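Local atomic coordinates of citrate synthase (Metallosphaera sedula, PDB entry 6ABW), a protein that probably catalyses the condensation of oxaloacetate with acetyl-CoA and water to give citrate and free CoA in the tricarboxylic acid cycle. Residues D248-W253 with F301-K306; V330-L335 with Y340-L345; L30-I33 with G38-R41. All blocks are in the same frame, centred on the assembly; numbering follows the deposited sequence.

Interaction 1: residues D248-W253 with F301-K306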
loop_
_atom_site.group_PDB
_atom_site.type_symbol
_atom_site.label_atom_id
_atom_site.label_comp_id
_atom_site.label_asym_id
_atom_site.label_seq_id
_atom_site.Cartn_x
_atom_site.Cartn_y
_atom_site.Cartn_z
ATOM N N ASP A 248 -7.577 -42.550 4.509
ATOM C CA ASP A 248 -7.795 -43.449 5.680
ATOM C C ASP A 248 -7.233 -42.909 7.008
ATOM O O ASP A 248 -7.478 -43.501 8.076
ATOM C CB ASP A 248 -7.233 -44.875 5.399
ATOM C CG ASP A 248 -7.946 -45.588 4.231
ATOM O OD1 ASP A 248 -9.100 -45.182 3.863
ATOM O OD2 ASP A 248 -7.324 -46.564 3.665
ATOM N N MET A 249 -6.508 -41.790 6.967
ATOM C CA MET A 249 -6.009 -41.142 8.161
ATOM C C MET A 249 -6.851 -39.987 8.658
ATOM O O MET A 249 -6.479 -39.364 9.656
ATOM C CB MET A 249 -4.618 -40.576 7.892
ATOM C CG MET A 249 -3.649 -41.509 7.266
ATOM S SD MET A 249 -2.996 -42.611 8.495
ATOM C CE MET A 249 -3.386 -44.074 7.586
ATOM N N THR A 250 -7.892 -39.606 7.900
ATOM C CA THR A 250 -8.665 -38.394 8.222
ATOM C C THR A 250 -9.359 -38.453 9.553
ATOM O O THR A 250 -9.308 -37.511 10.326
ATOM C CB THR A 250 -9.659 -38.069 7.075
ATOM O OG1 THR A 250 -8.938 -38.079 5.829
ATOM C CG2 THR A 250 -10.259 -36.695 7.277
ATOM N N GLU A 251 -10.050 -39.545 9.820
ATOM C CA GLU A 251 -10.780 -39.669 11.085
ATOM C C GLU A 251 -9.894 -39.526 12.291
ATOM O O GLU A 251 -10.235 -38.829 13.245
ATOM C CB GLU A 251 -11.505 -41.011 11.186
ATOM C CG GLU A 251 -12.800 -40.976 10.423
ATOM C CD GLU A 251 -13.683 -42.251 10.540
ATOM O OE1 GLU A 251 -13.455 -43.148 11.454
ATOM O OE2 GLU A 251 -14.656 -42.261 9.709
ATOM N N SER A 252 -8.721 -40.158 12.233
ATOM C CA SER A 252 -7.756 -40.053 13.319
ATOM C C SER A 252 -7.235 -38.625 13.537
ATOM O O SER A 252 -7.198 -38.157 14.694
ATOM C CB SER A 252 -6.580 -41.063 13.146
ATOM O OG SER A 252 -5.551 -40.802 14.081
ATOM N N TRP A 253 -6.874 -37.938 12.449
ATOM C CA TRP A 253 -6.484 -36.564 12.527
ATOM C C TRP A 253 -7.606 -35.705 13.160
ATOM O O TRP A 253 -7.326 -34.851 14.001
ATOM C CB TRP A 253 -6.116 -36.050 11.159
ATOM C CG TRP A 253 -5.635 -34.636 11.094
ATOM C CD1 TRP A 253 -4.336 -34.210 11.048
ATOM C CD2 TRP A 253 -6.458 -33.463 10.973
ATOM N NE1 TRP A 253 -4.303 -32.833 10.998
ATOM C CE2 TRP A 253 -5.594 -32.359 10.923
ATOM C CE3 TRP A 253 -7.866 -33.242 10.918
ATOM C CZ2 TRP A 253 -6.057 -31.055 10.779
ATOM C CZ3 TRP A 253 -8.327 -31.936 10.792
ATOM C CH2 TRP A 253 -7.435 -30.846 10.748
ATOM N N PHE A 301 -8.723 -34.250 -2.574
ATOM C CA PHE A 301 -10.137 -34.054 -2.757
ATOM C C PHE A 301 -10.886 -35.049 -1.867
ATOM O O PHE A 301 -11.785 -34.670 -1.152
ATOM C CB PHE A 301 -10.617 -34.205 -4.212
ATOM C CG PHE A 301 -12.107 -34.128 -4.356
ATOM C CD1 PHE A 301 -12.769 -32.916 -4.235
ATOM C CD2 PHE A 301 -12.873 -35.275 -4.542
ATOM C CE1 PHE A 301 -14.157 -32.798 -4.358
ATOM C CE2 PHE A 301 -14.286 -35.190 -4.588
ATOM C CZ PHE A 301 -14.922 -33.949 -4.516
ATOM N N GLU A 302 -10.390 -36.290 -1.823
ATOM C CA GLU A 302 -11.013 -37.337 -0.978
ATOM C C GLU A 302 -10.838 -37.035 0.475
ATOM O O GLU A 302 -11.748 -37.217 1.246
ATOM C CB GLU A 302 -10.433 -38.722 -1.311
ATOM C CG GLU A 302 -10.844 -39.134 -2.728
ATOM C CD GLU A 302 -10.473 -40.576 -3.116
ATOM O OE1 GLU A 302 -9.887 -41.294 -2.248
ATOM O OE2 GLU A 302 -10.762 -40.975 -4.301
ATOM N N ILE A 303 -9.669 -36.538 0.871
ATOM C CA ILE A 303 -9.474 -36.131 2.269
ATOM C C ILE A 303 -10.393 -34.949 2.616
ATOM O O ILE A 303 -11.035 -34.931 3.654
ATOM C CB ILE A 303 -8.020 -35.742 2.547
ATOM C CG1 ILE A 303 -7.107 -36.981 2.476
ATOM C CG2 ILE A 303 -7.938 -35.067 3.903
ATOM C CD1 ILE A 303 -5.669 -36.614 2.174
ATOM N N ALA A 304 -10.454 -33.948 1.723
ATOM C CA ALA A 304 -11.331 -32.777 1.985
ATOM C C ALA A 304 -12.780 -33.185 2.133
ATOM O O ALA A 304 -13.468 -32.718 3.051
ATOM C CB ALA A 304 -11.252 -31.804 0.818
ATOM N N GLN A 305 -13.220 -34.079 1.258
ATOM C CA GLN A 305 -14.612 -34.514 1.306
ATOM C C GLN A 305 -14.945 -35.238 2.660
ATOM O O GLN A 305 -15.999 -35.008 3.271
ATOM C CB GLN A 305 -14.998 -35.327 0.049
ATOM C CG GLN A 305 -16.440 -35.805 0.063
ATOM C CD GLN A 305 -17.102 -35.867 -1.334
ATOM O OE1 GLN A 305 -18.280 -35.506 -1.486
ATOM N NE2 GLN A 305 -16.335 -36.270 -2.341
ATOM N N LYS A 306 -14.031 -36.059 3.125
ATOM C CA LYS A 306 -14.213 -36.749 4.412
ATOM C C LYS A 306 -14.194 -35.760 5.576
ATOM O O LYS A 306 -15.031 -35.837 6.499
ATOM C CB LYS A 306 -13.088 -37.762 4.604
ATOM C CG LYS A 306 -13.247 -38.620 5.840
ATOM C CD LYS A 306 -14.672 -39.207 6.068
ATOM C CE LYS A 306 -14.682 -40.101 7.315
ATOM N NZ LYS A 306 -15.934 -40.916 7.365
#
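Lys306 meets two successive residues of 248-253, Thr250 with the start of its side chain and Glu251 with the end. Its CG stands anti to the backbone N (chi1 -175°) and the chain then bends at chi2 (46°), which carries the remaining methylenes past Thr250 to the carboxylate. Early in this path CG lies 3.8 Å from Thr250 CG2, an apolar touch. At the far end NZ forms a salt bridge with Glu251 OE2 at 3.0 Å, on the anti lone pair, the one turned away from OE1. Glu251 reaches it with an extended chain, and its CG also rests 3.7 Å from Lys306 CE, so aliphatic packing accompanies the ionic bond.

Thr250 and Ile303 form the buried half of the contact, Lys306 and Glu251 its more exposed half. The two branches of Thr250 diverge: CG2 faces Lys306, whereas OG1 lies 3.7 Å from Ile303 CG2 and spends its hydrogen bond on Pro247 O, three residues back.

This is helix-helix packing in the mainly helical citrate synthase fold, joining the N-terminal part of helix 250-260 to the middle of helix 295-315. Ile244 of helix 233-244 packs against both Thr250 and Ile303, while Phe301 and Ala304 meet helix 325-335.

Interaction 2: residues V330-L335 with Y340-L345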
loop_
_atom_site.group_PDB
_atom_site.type_symbol
_atom_site.label_atom_id
_atom_site.label_comp_id
_atom_site.label_asym_id
_atom_site.label_seq_id
_atom_site.Cartn_x
_atom_site.Cartn_y
_atom_site.Cartn_z
ATOM N N VAL A 330 -8.029 -27.118 -3.226
ATOM C CA VAL A 330 -8.183 -28.338 -3.985
ATOM C C VAL A 330 -8.258 -28.067 -5.488
ATOM O O VAL A 330 -7.608 -28.757 -6.250
ATOM C CB VAL A 330 -9.372 -29.205 -3.516
ATOM C CG1 VAL A 330 -9.441 -30.505 -4.358
ATOM C CG2 VAL A 330 -9.184 -29.544 -2.044
ATOM N N VAL A 331 -9.035 -27.094 -5.923
ATOM C CA VAL A 331 -9.109 -26.680 -7.323
ATOM C C VAL A 331 -7.742 -26.205 -7.805
ATOM O O VAL A 331 -7.221 -26.685 -8.832
ATOM C CB VAL A 331 -10.178 -25.602 -7.539
ATOM C CG1 VAL A 331 -10.147 -25.066 -8.938
ATOM C CG2 VAL A 331 -11.575 -26.165 -7.290
ATOM N N PHE A 332 -7.121 -25.307 -7.063
ATOM C CA PHE A 332 -5.838 -24.769 -7.528
ATOM C C PHE A 332 -4.740 -25.825 -7.622
ATOM O O PHE A 332 -3.962 -25.889 -8.624
ATOM C CB PHE A 332 -5.368 -23.624 -6.621
ATOM C CG PHE A 332 -6.288 -22.445 -6.552
ATOM C CD1 PHE A 332 -6.956 -21.940 -7.661
ATOM C CD2 PHE A 332 -6.437 -21.784 -5.292
ATOM C CE1 PHE A 332 -7.758 -20.842 -7.561
ATOM C CE2 PHE A 332 -7.262 -20.657 -5.247
ATOM C CZ PHE A 332 -7.845 -20.212 -6.404
ATOM N N TYR A 333 -4.703 -26.687 -6.638
ATOM C CA TYR A 333 -3.741 -27.807 -6.643
ATOM C C TYR A 333 -3.966 -28.733 -7.831
ATOM O O TYR A 333 -2.993 -29.095 -8.504
ATOM C CB TYR A 333 -3.859 -28.604 -5.338
ATOM C CG TYR A 333 -2.712 -29.538 -5.147
ATOM C CD1 TYR A 333 -1.518 -29.098 -4.637
ATOM C CD2 TYR A 333 -2.815 -30.868 -5.568
ATOM C CE1 TYR A 333 -0.464 -29.994 -4.447
ATOM C CE2 TYR A 333 -1.772 -31.749 -5.417
ATOM C CZ TYR A 333 -0.607 -31.312 -4.872
ATOM O OH TYR A 333 0.409 -32.228 -4.715
ATOM N N ALA A 334 -5.219 -29.044 -8.115
ATOM C CA ALA A 334 -5.586 -29.982 -9.202
ATOM C C ALA A 334 -5.192 -29.361 -10.561
ATOM O O ALA A 334 -4.876 -30.061 -11.491
ATOM C CB ALA A 334 -7.072 -30.225 -9.136
ATOM N N LEU A 335 -5.230 -28.014 -10.656
ATOM C CA LEU A 335 -4.784 -27.286 -11.827
ATOM C C LEU A 335 -3.279 -27.312 -12.027
ATOM O O LEU A 335 -2.849 -26.991 -13.140
ATOM C CB LEU A 335 -5.268 -25.852 -11.817
ATOM C CG LEU A 335 -6.775 -25.704 -11.976
ATOM C CD1 LEU A 335 -7.187 -24.318 -11.651
ATOM C CD2 LEU A 335 -7.267 -26.098 -13.407
ATOM N N TYR A 340 1.944 -22.519 -2.316
ATOM C CA TYR A 340 2.462 -21.173 -2.099
ATOM C C TYR A 340 1.808 -20.110 -2.992
ATOM O O TYR A 340 2.035 -18.913 -2.780
ATOM C CB TYR A 340 4.016 -21.069 -2.174
ATOM C CG TYR A 340 4.664 -21.442 -3.484
ATOM C CD1 TYR A 340 4.506 -20.657 -4.613
ATOM C CD2 TYR A 340 5.502 -22.577 -3.584
ATOM C CE1 TYR A 340 5.122 -20.966 -5.810
ATOM C CE2 TYR A 340 6.097 -22.907 -4.795
ATOM C CZ TYR A 340 5.930 -22.099 -5.884
ATOM O OH TYR A 340 6.509 -22.407 -7.095
ATOM N N MET A 341 1.082 -20.518 -4.005
ATOM C CA MET A 341 0.439 -19.620 -4.920
ATOM C C MET A 341 -0.992 -19.335 -4.512
ATOM O O MET A 341 -1.585 -18.491 -5.178
ATOM C CB MET A 341 0.392 -20.171 -6.363
ATOM C CG MET A 341 1.751 -20.215 -7.075
ATOM S SD MET A 341 2.588 -18.647 -7.178
ATOM C CE MET A 341 1.485 -17.702 -8.196
ATOM N N PHE A 342 -1.595 -19.989 -3.500
ATOM C CA PHE A 342 -3.041 -19.873 -3.404
ATOM C C PHE A 342 -3.602 -18.450 -3.120
ATOM O O PHE A 342 -4.584 -18.033 -3.726
ATOM C CB PHE A 342 -3.603 -20.860 -2.398
ATOM C CG PHE A 342 -3.428 -22.336 -2.723
ATOM C CD1 PHE A 342 -3.000 -22.779 -3.929
ATOM C CD2 PHE A 342 -3.790 -23.259 -1.740
ATOM C CE1 PHE A 342 -2.863 -24.169 -4.142
ATOM C CE2 PHE A 342 -3.687 -24.614 -1.926
ATOM C CZ PHE A 342 -3.218 -25.075 -3.154
ATOM N N THR A 343 -2.951 -17.723 -2.222
ATOM C CA THR A 343 -3.386 -16.376 -1.937
ATOM C C THR A 343 -3.145 -15.439 -3.152
ATOM O O THR A 343 -3.895 -14.494 -3.336
ATOM C CB THR A 343 -2.786 -15.853 -0.616
ATOM O OG1 THR A 343 -3.374 -16.650 0.440
ATOM C CG2 THR A 343 -3.174 -14.396 -0.369
ATOM N N SER A 344 -2.073 -15.671 -3.927
ATOM C CA SER A 344 -1.822 -14.927 -5.161
ATOM C C SER A 344 -2.918 -15.156 -6.202
ATOM O O SER A 344 -3.288 -14.223 -6.950
ATOM C CB SER A 344 -0.425 -15.264 -5.747
ATOM O OG SER A 344 0.558 -14.729 -4.910
ATOM N N LEU A 345 -3.482 -16.372 -6.228
ATOM C CA LEU A 345 -4.590 -16.711 -7.129
ATOM C C LEU A 345 -5.871 -16.035 -6.700
ATOM O O LEU A 345 -6.628 -15.528 -7.523
ATOM C CB LEU A 345 -4.774 -18.222 -7.290
ATOM C CG LEU A 345 -3.574 -18.894 -7.927
ATOM C CD1 LEU A 345 -3.573 -20.392 -7.572
ATOM C CD2 LEU A 345 -3.660 -18.667 -9.435
#
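Phe332, Phe342 and Leu345 make a buried, wholly apolar contact between helix 325-335 and the N-terminal part of helix 342-365, which follow each other in the chain across a short connection. Some 234 Å² is buried between the two segments, and Phe332 contributes the most.

Leu345 supplies the clearest geometry. Its CD1 sits over one face of the Phe332 ring, 3.8 Å from the centroid and 21° off the ring normal, a CH-pi contact displaced toward the CG side. Leu345 CB comes to 3.8 Å from Phe332 CZ, so the leucine spans the ring from root to tip, the two side chains approaching from opposite directions.

Phe342 slides past Phe332 instead. The ring centroids are 5.7 Å apart with planes inclined at 47°, an oblique pair. The nearest approach is from Phe342 CE1 to Phe332 CB, 3.6 Å. With CG beside the backbone N (chi1 -64°), the Phe342 ring is carried toward the other helix, where its CZ also reaches Tyr333 CB at 4.2 Å. Phe238 extends the cluster, meeting Phe342 edge-to-face and also touching the Tyr333 ring.

With no polar bond between the two segments, their mutual hold rests on shape and dispersion: the rings pass obliquely alongside each other, and one methyl group seats on an aromatic face.

Interaction 3: residues L30-I33 with G38-R41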
loop_
_atom_site.group_PDB
_atom_site.type_symbol
_atom_site.label_atom_id
_atom_site.label_comp_id
_atom_site.label_asym_id
_atom_site.label_seq_id
_atom_site.Cartn_x
_atom_site.Cartn_y
_atom_site.Cartn_z
ATOM N N LEU A 30 -22.086 -3.309 -6.291
ATOM C CA LEU A 30 -21.320 -4.416 -6.808
ATOM C C LEU A 30 -21.800 -5.760 -6.295
ATOM O O LEU A 30 -22.052 -6.673 -7.105
ATOM C CB LEU A 30 -19.826 -4.250 -6.457
ATOM C CG LEU A 30 -19.099 -3.049 -7.127
ATOM C CD1 LEU A 30 -17.675 -2.883 -6.534
ATOM C CD2 LEU A 30 -19.061 -3.173 -8.644
ATOM N N THR A 31 -21.853 -5.899 -4.974
ATOM C CA THR A 31 -21.939 -7.214 -4.356
ATOM C C THR A 31 -22.976 -7.159 -3.251
ATOM O O THR A 31 -22.917 -6.253 -2.394
ATOM C CB THR A 31 -20.565 -7.637 -3.760
ATOM O OG1 THR A 31 -19.588 -7.565 -4.810
ATOM C CG2 THR A 31 -20.575 -8.972 -3.339
ATOM N N TYR A 32 -23.924 -8.079 -3.348
ATOM C CA TYR A 32 -24.967 -8.262 -2.311
ATOM C C TYR A 32 -24.732 -9.595 -1.598
ATOM O O TYR A 32 -24.553 -10.616 -2.233
ATOM C CB TYR A 32 -26.341 -8.255 -2.986
ATOM C CG TYR A 32 -27.475 -8.618 -2.057
ATOM C CD1 TYR A 32 -27.903 -7.716 -1.097
ATOM C CD2 TYR A 32 -28.085 -9.866 -2.151
ATOM C CE1 TYR A 32 -28.900 -8.055 -0.208
ATOM C CE2 TYR A 32 -29.142 -10.204 -1.276
ATOM C CZ TYR A 32 -29.533 -9.268 -0.341
ATOM O OH TYR A 32 -30.527 -9.539 0.575
ATOM N N ILE A 33 -24.791 -9.581 -0.276
ATOM C CA ILE A 33 -24.613 -10.787 0.526
ATOM C C ILE A 33 -25.766 -10.902 1.491
ATOM O O ILE A 33 -26.067 -9.917 2.163
ATOM C CB ILE A 33 -23.279 -10.768 1.321
ATOM C CG1 ILE A 33 -22.109 -10.667 0.372
ATOM C CG2 ILE A 33 -23.135 -12.052 2.116
ATOM C CD1 ILE A 33 -20.834 -10.203 1.028
ATOM N N GLY A 38 -27.593 -17.438 2.642
ATOM C CA GLY A 38 -26.567 -18.038 1.827
ATOM C C GLY A 38 -26.583 -17.541 0.395
ATOM O O GLY A 38 -26.295 -18.293 -0.513
ATOM N N ILE A 39 -26.778 -16.248 0.226
ATOM C CA ILE A 39 -26.954 -15.663 -1.100
ATOM C C ILE A 39 -25.833 -14.693 -1.370
ATOM O O ILE A 39 -25.511 -13.885 -0.523
ATOM C CB ILE A 39 -28.283 -14.904 -1.233
ATOM C CG1 ILE A 39 -29.477 -15.856 -0.951
ATOM C CG2 ILE A 39 -28.397 -14.207 -2.604
ATOM C CD1 ILE A 39 -30.792 -15.118 -0.872
ATOM N N LEU A 40 -25.244 -14.837 -2.555
ATOM C CA LEU A 40 -24.205 -13.945 -3.031
ATOM C C LEU A 40 -24.590 -13.556 -4.474
ATOM O O LEU A 40 -24.807 -14.437 -5.334
ATOM C CB LEU A 40 -22.846 -14.677 -3.023
ATOM C CG LEU A 40 -21.768 -13.821 -3.625
ATOM C CD1 LEU A 40 -21.515 -12.519 -2.947
ATOM C CD2 LEU A 40 -20.491 -14.665 -3.716
ATOM N N ARG A 41 -24.700 -12.260 -4.711
ATOM C CA ARG A 41 -24.964 -11.716 -6.053
ATOM C C ARG A 41 -23.963 -10.661 -6.416
ATOM O O ARG A 41 -23.566 -9.907 -5.578
ATOM C CB ARG A 41 -26.342 -11.062 -6.172
ATOM C CG ARG A 41 -27.448 -12.059 -5.879
ATOM C CD ARG A 41 -28.773 -11.382 -5.970
ATOM N NE ARG A 41 -29.763 -12.281 -5.418
ATOM C CZ ARG A 41 -30.773 -11.903 -4.648
ATOM N NH1 ARG A 41 -31.601 -12.859 -4.214
ATOM N NH2 ARG A 41 -31.007 -10.617 -4.367
#
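Tyr32 and Arg41 form the antiparallel hydrogen-bonded pair of a beta hairpin. Tyr32 N donates to Arg41 O at 2.9 Å (167° at the hydrogen), and Arg41 N returns a bond to Tyr32 O at 3.0 Å; their side chains share one face of the sheet.

Arg41 can be followed outward. CB and CG lead away from the strand, CG beside the backbone N (chi1 -60°), and the chain runs extended to NE. CD is the first atom to approach the ring, 4.2 Å from Tyr32 CD2. NE makes a long, weak ion pair with Asp46. CZ then lies 4.1 Å from Tyr32 CE2, and NH2 closes to 3.6 Å from the same carbon, which sits over one face of the guanidinium. The tyrosine ring and guanidinium planes differ by only 20°, so the groups lie nearly parallel. Ile39 CG2 meets the ring at its edge, 4.3 Å from Tyr32 CE2.

On the other face, Ile33 and Leu40 form the next, non-hydrogen-bonded pair, with Ile33 CG1 3.8 Å from Leu40 CD1.

Strand 39-42 is the middle one of three, between 31-34 and 45-46. Ile33 and Leu40 pack on His195 and Tyr273, and Leu40 also on the start of helix 278-292, while Tyr32 meets the Tyr375 ring of the second subunit.

How the interactions relate
Along the chain the order is interaction 3, then 1, then 2, each closing before the next opens. Interactions 1 and 2 are neighbours, their centres 20 Å apart, and they touch through consecutive helices 295-315 and 325-335: Phe301 CB packs 3.9 Å from Val330 CG1. They thus form a continuous run of helix packing from 250-260 through to 342-365. Interaction 3 stands apart in the small sheet, its centre 31 Å from that of interaction 1 and 24 Å from that of interaction 2, although helix 342-365 also touches Leu30. Predicted active-site residues lie close to interactions 2 and 3: Asp325 is about 8 Å from Phe332, and His270 about 6 Å from Ile33, side chain to side chain.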